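Local atomic coordinates of putative Nitroreductase (Anabaena variabilis ATCC 29413, PDB entry 3EO7), a protein that binds flavin mononucleotide and probably works as an oxidoreductase of the nitroreductase family. Residues R429-I435 with T505-R511. Numbering follows the deposited sequence.
Sequences RDAAAVI and TTLGRPR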
loop_
_atom_site.group_PDB
_atom_site.type_symbol
_atom_site.label_atom_id
_atom_site.label_comp_id
_atom_site.label_asym_id
_atom_site.label_seq_id
_atom_site.Cartn_x
_atom_site.Cartn_y
_atom_site.Cartn_z
ATOM N N ARG A 429 -1.370 -9.304 21.202
ATOM C CA ARG A 429 -0.884 -10.055 22.327
ATOM C C ARG A 429 -0.061 -11.272 21.928
ATOM O O ARG A 429 0.931 -11.577 22.592
ATOM C CB ARG A 429 -2.055 -10.564 23.163
ATOM C CG ARG A 429 -1.676 -11.251 24.489
ATOM C CD ARG A 429 -2.903 -11.898 25.123
ATOM N NE ARG A 429 -3.411 -12.958 24.269
ATOM C CZ ARG A 429 -4.600 -13.539 24.374
ATOM N NH1 ARG A 429 -5.449 -13.190 25.338
ATOM N NH2 ARG A 429 -4.936 -14.474 23.497
ATOM N N ASP A 430 -0.517 -11.994 20.898
ATOM C CA ASP A 430 0.035 -13.302 20.529
ATOM C C ASP A 430 1.082 -13.317 19.433
ATOM O O ASP A 430 1.680 -14.358 19.174
ATOM C CB ASP A 430 -1.120 -14.232 20.131
ATOM C CG ASP A 430 -2.112 -14.459 21.274
ATOM O OD1 ASP A 430 -1.691 -14.385 22.442
ATOM O OD2 ASP A 430 -3.310 -14.647 20.985
ATOM N N ALA A 431 1.274 -12.169 18.787
ATOM C CA ALA A 431 2.310 -12.000 17.791
ATOM C C ALA A 431 3.705 -12.340 18.365
ATOM O O ALA A 431 3.998 -12.080 19.545
ATOM C CB ALA A 431 2.316 -10.550 17.307
ATOM N N ALA A 432 4.543 -12.869 17.493
ATOM C CA ALA A 432 5.949 -13.098 17.775
ATOM C C ALA A 432 6.681 -11.746 17.681
ATOM O O ALA A 432 7.613 -11.476 18.439
ATOM C CB ALA A 432 6.545 -14.129 16.761
ATOM N N ALA A 433 6.287 -10.927 16.704
ATOM C CA ALA A 433 6.885 -9.606 16.482
ATOM C C ALA A 433 5.834 -8.697 15.864
ATOM O O ALA A 433 4.941 -9.151 15.128
ATOM C CB ALA A 433 8.090 -9.697 15.560
ATOM N N VAL A 434 5.979 -7.416 16.135
ATOM C CA VAL A 434 5.041 -6.411 15.637
ATOM C C VAL A 434 5.864 -5.277 15.043
ATOM O O VAL A 434 6.704 -4.681 15.742
ATOM C CB VAL A 434 4.106 -5.923 16.724
ATOM C CG1 VAL A 434 3.139 -4.842 16.123
ATOM C CG2 VAL A 434 3.283 -7.092 17.350
ATOM N N ILE A 435 5.682 -5.023 13.751
ATOM C CA ILE A 435 6.420 -3.975 13.060
ATOM C C ILE A 435 5.631 -2.663 12.954
ATOM O O ILE A 435 4.514 -2.634 12.440
ATOM C CB ILE A 435 6.861 -4.481 11.672
ATOM C CG1 ILE A 435 7.757 -5.723 11.838
ATOM C CG2 ILE A 435 7.606 -3.404 10.865
ATOM C CD1 ILE A 435 8.179 -6.298 10.514
ATOM N N THR A 505 2.118 -3.925 11.593
ATOM C CA THR A 505 2.035 -5.247 10.969
ATOM C C THR A 505 2.458 -6.298 12.012
ATOM O O THR A 505 3.582 -6.265 12.497
ATOM C CB THR A 505 2.894 -5.384 9.713
ATOM O OG1 THR A 505 2.519 -4.419 8.732
ATOM C CG2 THR A 505 2.796 -6.845 9.121
ATOM N N THR A 506 1.528 -7.191 12.348
ATOM C CA THR A 506 1.748 -8.269 13.300
ATOM C C THR A 506 2.229 -9.494 12.546
ATOM O O THR A 506 1.848 -9.715 11.404
ATOM C CB THR A 506 0.476 -8.627 14.126
ATOM O OG1 THR A 506 -0.567 -9.106 13.250
ATOM C CG2 THR A 506 -0.022 -7.393 14.958
ATOM N N LEU A 507 3.085 -10.259 13.213
ATOM C CA LEU A 507 3.657 -11.460 12.688
ATOM C C LEU A 507 3.620 -12.544 13.770
ATOM O O LEU A 507 3.948 -12.295 14.931
ATOM C CB LEU A 507 5.111 -11.210 12.291
ATOM C CG LEU A 507 5.363 -10.164 11.214
ATOM C CD1 LEU A 507 6.819 -9.699 11.199
ATOM C CD2 LEU A 507 4.906 -10.779 9.857
ATOM N N GLY A 508 3.283 -13.750 13.366
ATOM C CA GLY A 508 3.200 -14.861 14.318
ATOM C C GLY A 508 3.098 -16.186 13.622
ATOM O O GLY A 508 3.475 -16.309 12.459
ATOM N N ARG A 509 2.649 -17.203 14.363
ATOM C CA ARG A 509 2.380 -18.517 13.778
ATOM C C ARG A 509 0.858 -18.680 13.847
ATOM O O ARG A 509 0.225 -18.390 14.864
ATOM C CB ARG A 509 3.122 -19.673 14.466
ATOM C CG ARG A 509 4.642 -19.473 14.619
ATOM C CD ARG A 509 5.430 -20.770 14.753
ATOM N NE ARG A 509 5.835 -21.225 13.428
ATOM C CZ ARG A 509 6.965 -20.858 12.811
ATOM N NH1 ARG A 509 7.865 -20.081 13.391
ATOM N NH2 ARG A 509 7.214 -21.315 11.597
ATOM N N PRO A 510 0.252 -19.126 12.748
ATOM C CA PRO A 510 -1.197 -19.221 12.727
ATOM C C PRO A 510 -1.764 -20.209 13.723
ATOM O O PRO A 510 -1.154 -21.230 14.016
ATOM C CB PRO A 510 -1.492 -19.688 11.300
ATOM C CG PRO A 510 -0.270 -19.415 10.531
ATOM C CD PRO A 510 0.847 -19.590 11.488
ATOM N N ARG A 511 -2.929 -19.881 14.239
ATOM C CA ARG A 511 -3.596 -20.733 15.209
ATOM C C ARG A 511 -4.135 -21.923 14.447
ATOM O O ARG A 511 -4.470 -21.811 13.265
ATOM C CB ARG A 511 -4.712 -19.956 15.918
ATOM C CG ARG A 511 -5.114 -20.533 17.243
ATOM C CD ARG A 511 -6.081 -19.618 18.017
ATOM N NE ARG A 511 -5.455 -18.460 18.673
ATOM C CZ ARG A 511 -6.137 -17.562 19.397
ATOM N NH1 ARG A 511 -7.446 -17.703 19.587
ATOM N NH2 ARG A 511 -5.517 -16.528 19.962
ATOM O OXT ARG A 511 -4.196 -23.030 14.986
HETATM O O HOH W 1 2.498 -16.487 17.344
HETATM O O HOH W 2 3.451 -1.952 9.692
#
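Leu507 O is gripped by two successive amides: Ala432 N at 2.7 Å, lying in the carbonyl plane, and Ala433 N at 3.2 Å, tilted from that plane but with a straighter N-H...O line. Two residues facing one across antiparallel strands define a classic beta bulge, set here where helix 426-430 gives way to strand 433-439. Beyond it the ladder is regular. Leu507 N returns a bond to Ala433 O, and Ile435 N reaches Thr505 O at 2.7 Å.

Ala433, Ile435, Thr505 and Leu507 share one sheet face, which packs on helix 452-473; there Ile435 CD1 meets Leu507 CD1 at 3.7 Å. On the other face, Val434 and Thr506 lie side by side. With CG2 anti to the carbonyl carbon in both, their methyls come within 4.1 Å, while Thr506 OG1 bonds Tyr340 and Ser479.

Past the bulge, a water accepts from Arg509 N and donates to Asp430 O. The Asp430 carboxylate is held side-on by Arg429, whose NE meets OD1 and whose NH2 uses the syn lone pair of OD2 at 3.0 Å. Arg511 NH2 adds a weak bond to Asp430 OD2, 3.1 Å long and bent to 122°, its guanidinium turned 57° from the carboxylate. Replacing Asp430 by an alanine is likely to leave Arg429 NH2 and Arg511 NH2, 4.1 Å apart, without the carboxylate that pairs with both. Arg511 NE also hydrogen-bonds Tyr340 O and its NH2 pairs with Glu426, so acidic groups probably offset the like charges and help tie the C-terminal residue to the helix end.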